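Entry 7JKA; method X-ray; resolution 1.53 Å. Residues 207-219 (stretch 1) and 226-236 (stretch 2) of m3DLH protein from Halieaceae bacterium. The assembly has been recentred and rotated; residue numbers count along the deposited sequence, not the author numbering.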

ATOM      1  N   PHE A 207       3.837   0.863 -16.837  1.00 11.99           N
ATOM      2  CA  PHE A 207       5.157   1.492 -16.879  1.00 13.93           C
ATOM      3  C   PHE A 207       4.954   2.980 -17.141  1.00 13.44           C
ATOM      4  O   PHE A 207       4.450   3.364 -18.209  1.00 14.53           O
ATOM      5  N   TYR A 208       5.333   3.821 -16.178  1.00 13.63           N
ATOM      6  CA  TYR A 208       5.303   5.277 -16.348  1.00 13.64           C
ATOM      7  C   TYR A 208       6.706   5.735 -16.739  1.00 18.63           C
ATOM      8  O   TYR A 208       7.625   5.746 -15.913  1.00 16.84           O
ATOM      9  N   GLY A 209       6.878   6.114 -18.007  1.00 16.34           N
ATOM     10  CA  GLY A 209       8.210   6.391 -18.490  1.00 17.06           C
ATOM     11  C   GLY A 209       8.916   7.525 -17.782  1.00 23.19           C
ATOM     12  O   GLY A 209      10.142   7.509 -17.643  1.00 25.83           O
ATOM     13  N   ASN A 210       8.171   8.521 -17.324  1.00 19.03           N
ATOM     14  CA  ASN A 210       8.829   9.696 -16.759  1.00 37.39           C
ATOM     15  C   ASN A 210       9.551   9.400 -15.444  1.00 27.44           C
ATOM     16  O   ASN A 210      10.418  10.172 -15.035  1.00 23.88           O
ATOM     17  N   ALA A 211       9.221   8.304 -14.783  1.00 23.82           N
ATOM     18  CA  ALA A 211       9.327   8.224 -13.334  1.00 21.24           C
ATOM     19  C   ALA A 211      10.334   7.179 -12.871  1.00 20.00           C
ATOM     20  O   ALA A 211      10.519   6.136 -13.506  1.00 21.59           O
ATOM     21  N   ALA A 212      10.939   7.451 -11.713  1.00 18.79           N
ATOM     22  CA  ALA A 212      11.843   6.502 -11.075  1.00 22.24           C
ATOM     23  C   ALA A 212      11.246   6.047  -9.753  1.00 22.47           C
ATOM     24  O   ALA A 212      10.023   5.984  -9.626  1.00 21.37           O
ATOM     25  N   HIS A 213      12.074   5.750  -8.756  1.00 20.65           N
ATOM     26  CA  HIS A 213      11.532   5.384  -7.458  1.00 21.53           C
ATOM     27  C   HIS A 213      11.010   6.616  -6.721  1.00 23.89           C
ATOM     28  O   HIS A 213      11.439   7.748  -6.971  1.00 22.50           O
ATOM     29  N   SER A 214      10.050   6.381  -5.824  1.00 21.18           N
ATOM     30  CA  SER A 214       9.517   7.402  -4.922  1.00 20.44           C
ATOM     31  C   SER A 214       8.875   8.562  -5.681  1.00 20.32           C
ATOM     32  O   SER A 214       8.887   9.704  -5.207  1.00 21.59           O
ATOM     33  N   PHE A 215       8.283   8.272  -6.841  1.00 18.22           N
ATOM     34  CA  PHE A 215       7.785   9.359  -7.672  1.00 17.02           C
ATOM     35  C   PHE A 215       6.583  10.077  -7.063  1.00 21.74           C
ATOM     36  O   PHE A 215       6.251  11.169  -7.525  1.00 19.06           O
ATOM     37  N   THR A 216       5.950   9.525  -6.022  1.00 19.18           N
ATOM     38  CA  THR A 216       4.831  10.214  -5.386  1.00 21.65           C
ATOM     39  C   THR A 216       5.253  11.152  -4.262  1.00 23.17           C
ATOM     40  O   THR A 216       4.393  11.847  -3.705  1.00 22.59           O
ATOM     41  N   ASP A 217       6.535  11.216  -3.915  1.00 21.38           N
ATOM     42  CA  ASP A 217       6.942  11.963  -2.730  1.00 26.00           C
ATOM     43  C   ASP A 217       7.691  13.223  -3.125  1.00 33.84           C
ATOM     44  O   ASP A 217       8.829  13.131  -3.613  1.00 27.66           O
ATOM     45  N   PRO A 218       7.106  14.420  -2.916  1.00 32.17           N
ATOM     46  CA  PRO A 218       7.839  15.670  -3.170  1.00 33.63           C
ATOM     47  C   PRO A 218       9.151  15.762  -2.405  1.00 33.19           C
ATOM     48  O   PRO A 218      10.060  16.496  -2.807  1.00 41.59           O
ATOM     49  N   ALA A 219       9.262  15.016  -1.305  1.00 35.44           N
ATOM     50  CA  ALA A 219      10.459  15.003  -0.475  1.00 43.76           C
ATOM     51  C   ALA A 219      11.485  13.970  -0.929  1.00 44.70           C
ATOM     52  O   ALA A 219      12.496  13.779  -0.245  1.00 49.98           O
ATOM     53  N   ALA A 226      20.042  10.116  -7.693  1.00 79.05           N
ATOM     54  CA  ALA A 226      19.628   9.462  -8.931  1.00 76.22           C
ATOM     55  C   ALA A 226      18.978   8.117  -8.643  1.00 70.66           C
ATOM     56  O   ALA A 226      19.600   7.225  -8.059  1.00 82.32           O
ATOM     57  N   GLY A 227      17.721   7.974  -9.068  1.00 64.21           N
ATOM     58  CA  GLY A 227      16.914   6.810  -8.782  1.00 41.47           C
ATOM     59  C   GLY A 227      15.706   7.109  -7.918  1.00 38.78           C
ATOM     60  O   GLY A 227      14.667   6.474  -8.091  1.00 36.54           O
ATOM     61  N   LEU A 228      15.822   8.058  -6.992  1.00 43.64           N
ATOM     62  CA  LEU A 228      14.694   8.518  -6.186  1.00 40.45           C
ATOM     63  C   LEU A 228      14.411   9.970  -6.543  1.00 41.56           C
ATOM     64  O   LEU A 228      15.273  10.837  -6.357  1.00 45.31           O
ATOM     65  N   ALA A 229      13.207  10.234  -7.053  1.00 34.28           N
ATOM     66  CA  ALA A 229      12.869  11.572  -7.517  1.00 33.96           C
ATOM     67  C   ALA A 229      11.356  11.719  -7.593  1.00 30.73           C
ATOM     68  O   ALA A 229      10.663  10.794  -8.021  1.00 28.51           O
ATOM     69  N   TYR A 230      10.866  12.890  -7.190  1.00 30.81           N
ATOM     70  CA  TYR A 230       9.456  13.236  -7.327  1.00 28.28           C
ATOM     71  C   TYR A 230       9.113  13.491  -8.790  1.00 27.09           C
ATOM     72  O   TYR A 230       9.886  14.111  -9.525  1.00 28.71           O
ATOM     73  N   GLU A 231       7.949  13.009  -9.219  1.00 24.55           N
ATOM     74  CA  GLU A 231       7.505  13.196 -10.601  1.00 23.56           C
ATOM     75  C   GLU A 231       6.021  13.539 -10.554  1.00 21.69           C
ATOM     76  O   GLU A 231       5.160  12.653 -10.500  1.00 19.88           O
ATOM     77  N   PRO A 232       5.682  14.835 -10.563  1.00 25.29           N
ATOM     78  CA  PRO A 232       4.287  15.211 -10.285  1.00 24.23           C
ATOM     79  C   PRO A 232       3.317  14.733 -11.347  1.00 19.42           C
ATOM     80  O   PRO A 232       2.171  14.422 -11.013  1.00 20.84           O
ATOM     81  N   LEU A 233       3.737  14.643 -12.611  1.00 21.16           N
ATOM     82  CA  LEU A 233       2.827  14.157 -13.643  1.00 20.40           C
ATOM     83  C   LEU A 233       2.445  12.705 -13.390  1.00 19.87           C
ATOM     84  O   LEU A 233       1.264  12.335 -13.439  1.00 19.84           O
ATOM     85  N   THR A 234       3.442  11.861 -13.112  1.00 17.24           N
ATOM     86  CA  THR A 234       3.175  10.460 -12.810  1.00 16.10           C
ATOM     87  C   THR A 234       2.413  10.311 -11.503  1.00 16.64           C
ATOM     88  O   THR A 234       1.552   9.429 -11.384  1.00 14.16           O
ATOM     89  N   GLU A 235       2.702  11.162 -10.517  1.00 16.13           N
ATOM     90  CA  GLU A 235       1.905  11.133  -9.289  1.00 15.63           C
ATOM     91  C   GLU A 235       0.429  11.332  -9.599  1.00 16.36           C
ATOM     92  O   GLU A 235      -0.425  10.570  -9.144  1.00 16.26           O
ATOM     93  N   ALA A 236       0.112  12.321 -10.433  1.00 16.53           N
ATOM     94  CA  ALA A 236      -1.280  12.600 -10.749  1.00 15.31           C
ATOM     95  C   ALA A 236      -1.897  11.491 -11.589  1.00 16.20           C
ATOM     96  O   ALA A 236      -3.028  11.052 -11.328  1.00 15.75           O
TER

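When a loop packs against the start of a helix, the backbone often fixes the register while a few side chains fill what remains, and these two stretches of the m3DLH protein illustrate the principle. The CA-to-CB bond of Tyr 208 (chi1 m) points toward stretch 2, with CB 3.5 Å from Thr 234 CG2. Within the type I turn from Tyr 208 to Ala 211, Asn 210 (m) sends ND2 to Glu 231 OE2 in a weak hydrogen bond of 3.4 Å. That carboxylate is already engaged: Glu 231 (chi1 t, chi2 m) caps the helix, OE1 accepting from Leu 233 N (3.1 Å) and OE2 from Thr 234 N (2.9 Å), while Thr 234 OG1 donates to the same OE2 at 2.6 Å. Ala 211 CB, pointing toward stretch 2, rests 3.6 Å from Thr 234 OG1.

Ala 212 points CB toward stretch 2, 3.2 Å from Gly 227 O, and a water links the backbones, accepting from Ala 212 N (2.8 Å) and donating to Ala 229 O (2.7 Å). His 213 then bridges backbones with Leu 228: His 213 N binds Gly 227 O (2.8 Å), and Ala 229 N binds His 213 O (3.1 Å). Its CA-to-CB bond runs sideways and chi1 is t, with CB 3.7 Å from Leu 228 CD1. Ser 214 (m) points toward stretch 2, OG 3.3 Å from Leu 228 CD2.

Phe 215 (p), buried, offers a ring face to the helix. Thr 234, in rotamer m, lays CG2 over the ring face, 3.7 Å from the centroid of Phe 215, while Phe 215 O accepts from Glu 231 N at 3.0 Å. Thr 216 and Asp 217 point their CB atoms away. Pro 218 closes the contact: its CA lies over the Tyr 230 ring, 3.7 Å from the centroid. The OH of Tyr 230 (t) donates to Glu 235 OE1 at 2.5 Å.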

ATOM      1  CB  PHE A 207       6.022   0.895 -17.991  1.00 14.14           C
ATOM      2  CG  PHE A 207       6.520  -0.501 -17.733  1.00 17.90           C
ATOM      3  CD1 PHE A 207       5.666  -1.592 -17.823  1.00 19.73           C
ATOM      4  CD2 PHE A 207       7.861  -0.722 -17.461  1.00 17.12           C
ATOM      5  CE1 PHE A 207       6.144  -2.891 -17.619  1.00 24.64           C
ATOM      6  CE2 PHE A 207       8.356  -2.027 -17.260  1.00 18.23           C
ATOM      7  CZ  PHE A 207       7.484  -3.100 -17.321  1.00 20.89           C
ATOM      8  CB  TYR A 208       4.832   5.963 -15.070  1.00 16.17           C
ATOM      9  CG  TYR A 208       3.369   5.726 -14.794  1.00 15.56           C
ATOM     10  CD1 TYR A 208       2.397   6.478 -15.446  1.00 15.98           C
ATOM     11  CD2 TYR A 208       2.954   4.767 -13.871  1.00 14.76           C
ATOM     12  CE1 TYR A 208       1.036   6.266 -15.182  1.00 12.51           C
ATOM     13  CE2 TYR A 208       1.616   4.558 -13.615  1.00 15.38           C
ATOM     14  CZ  TYR A 208       0.660   5.318 -14.271  1.00 14.56           C
ATOM     15  OH  TYR A 208      -0.689   5.124 -14.020  1.00 16.90           O
ATOM     16  CB  ASN A 210       7.801  10.806 -16.498  1.00 32.36           C
ATOM     17  CG  ASN A 210       7.207  11.398 -17.768  1.00 46.41           C
ATOM     18  OD1 ASN A 210       7.800  11.350 -18.854  1.00 35.43           O
ATOM     19  ND2 ASN A 210       6.020  11.984 -17.622  1.00 36.60           N
ATOM     20  CB  ALA A 211       7.973   7.902 -12.735  1.00 18.60           C
ATOM     21  CB  ALA A 212      13.226   7.125 -10.871  1.00 28.13           C
ATOM     22  CB  HIS A 213      12.592   4.682  -6.609  1.00 23.29           C
ATOM     23  CG  HIS A 213      12.024   3.742  -5.591  1.00 24.80           C
ATOM     24  ND1 HIS A 213      11.416   2.554  -5.934  1.00 25.19           N
ATOM     25  CD2 HIS A 213      11.981   3.813  -4.239  1.00 30.84           C
ATOM     26  CE1 HIS A 213      11.022   1.931  -4.839  1.00 25.79           C
ATOM     27  NE2 HIS A 213      11.352   2.675  -3.798  1.00 30.23           N
ATOM     28  CB  SER A 214      10.600   7.909  -3.971  1.00 24.80           C
ATOM     29  OG  SER A 214      11.052   6.820  -3.185  1.00 27.91           O
ATOM     30  CB  PHE A 215       7.454   8.851  -9.087  1.00 17.46           C
ATOM     31  CG  PHE A 215       6.411   7.779  -9.141  1.00 13.95           C
ATOM     32  CD1 PHE A 215       5.053   8.074  -8.928  1.00 14.23           C
ATOM     33  CD2 PHE A 215       6.761   6.498  -9.518  1.00 13.22           C
ATOM     34  CE1 PHE A 215       4.096   7.055  -9.057  1.00 14.12           C
ATOM     35  CE2 PHE A 215       5.824   5.476  -9.630  1.00 13.08           C
ATOM     36  CZ  PHE A 215       4.481   5.744  -9.397  1.00 13.40           C
ATOM     37  CB  THR A 216       3.833   9.212  -4.797  1.00 15.94           C
ATOM     38  OG1 THR A 216       4.495   8.461  -3.763  1.00 17.70           O
ATOM     39  CG2 THR A 216       3.291   8.267  -5.847  1.00 15.91           C
ATOM     40  CB  ASP A 217       7.819  11.098  -1.823  1.00 28.97           C
ATOM     41  CG  ASP A 217       8.097  11.756  -0.480  1.00 35.19           C
ATOM     42  OD1 ASP A 217       7.456  12.786  -0.169  1.00 29.65           O
ATOM     43  OD2 ASP A 217       8.967  11.251   0.264  1.00 39.84           O
ATOM     44  CB  PRO A 218       6.852  16.752  -2.709  1.00 31.16           C
ATOM     45  CG  PRO A 218       5.512  16.136  -2.863  1.00 26.57           C
ATOM     46  CD  PRO A 218       5.702  14.666  -2.535  1.00 29.62           C
ATOM     47  CB  ALA A 219      10.086  14.756   0.992  1.00 37.71           C
ATOM     48  CB  ALA A 226      20.829   9.287  -9.861  1.00 58.78           C
ATOM     49  CB  LEU A 228      14.984   8.371  -4.689  1.00 45.08           C
ATOM     50  CG  LEU A 228      14.430   7.094  -4.047  1.00 45.34           C
ATOM     51  CD1 LEU A 228      15.296   5.889  -4.378  1.00 42.57           C
ATOM     52  CD2 LEU A 228      14.283   7.259  -2.541  1.00 56.95           C
ATOM     53  CB  ALA A 229      13.492  11.861  -8.888  1.00 38.55           C
ATOM     54  CB  TYR A 230       9.152  14.485  -6.493  1.00 29.35           C
ATOM     55  CG  TYR A 230       7.713  14.965  -6.539  1.00 29.13           C
ATOM     56  CD1 TYR A 230       6.668  14.104  -6.243  1.00 25.05           C
ATOM     57  CD2 TYR A 230       7.407  16.299  -6.823  1.00 29.39           C
ATOM     58  CE1 TYR A 230       5.346  14.537  -6.265  1.00 24.26           C
ATOM     59  CE2 TYR A 230       6.096  16.743  -6.846  1.00 31.50           C
ATOM     60  CZ  TYR A 230       5.068  15.861  -6.563  1.00 37.16           C
ATOM     61  OH  TYR A 230       3.758  16.301  -6.576  1.00 31.56           O
ATOM     62  CB  GLU A 231       7.796  11.957 -11.458  1.00 22.95           C
ATOM     63  CG  GLU A 231       8.057  12.283 -12.941  1.00 24.00           C
ATOM     64  CD  GLU A 231       6.849  12.949 -13.586  1.00 26.30           C
ATOM     65  OE1 GLU A 231       6.669  14.182 -13.442  1.00 32.34           O
ATOM     66  OE2 GLU A 231       6.064  12.234 -14.221  1.00 23.86           O
ATOM     67  CB  PRO A 232       4.338  16.747 -10.195  1.00 29.14           C
ATOM     68  CG  PRO A 232       5.545  17.128 -10.951  1.00 30.08           C
ATOM     69  CD  PRO A 232       6.538  16.010 -10.792  1.00 27.17           C
ATOM     70  CB  LEU A 233       3.479  14.325 -15.016  1.00 27.65           C
ATOM     71  CG  LEU A 233       2.579  14.293 -16.253  1.00 34.57           C
ATOM     72  CD1 LEU A 233       1.341  15.144 -16.046  1.00 35.62           C
ATOM     73  CD2 LEU A 233       3.366  14.772 -17.475  1.00 31.87           C
ATOM     74  CB  THR A 234       4.488   9.677 -12.745  1.00 17.11           C
ATOM     75  OG1 THR A 234       5.157   9.758 -14.015  1.00 18.09           O
ATOM     76  CG2 THR A 234       4.220   8.225 -12.411  1.00 16.24           C
ATOM     77  CB  GLU A 235       2.389  12.194  -8.296  1.00 17.12           C
ATOM     78  CG  GLU A 235       1.538  12.119  -7.012  1.00 19.21           C
ATOM     79  CD  GLU A 235       1.793  13.247  -6.036  1.00 28.80           C
ATOM     80  OE1 GLU A 235       2.180  14.350  -6.486  1.00 27.18           O
ATOM     81  OE2 GLU A 235       1.589  13.033  -4.814  1.00 30.39           O
ATOM     82  CB  ALA A 236      -1.373  13.938 -11.474  1.00 15.96           C
TER
HETATM   83  O   HOH W   1      10.555  10.008 -10.581  1.00 23.77           O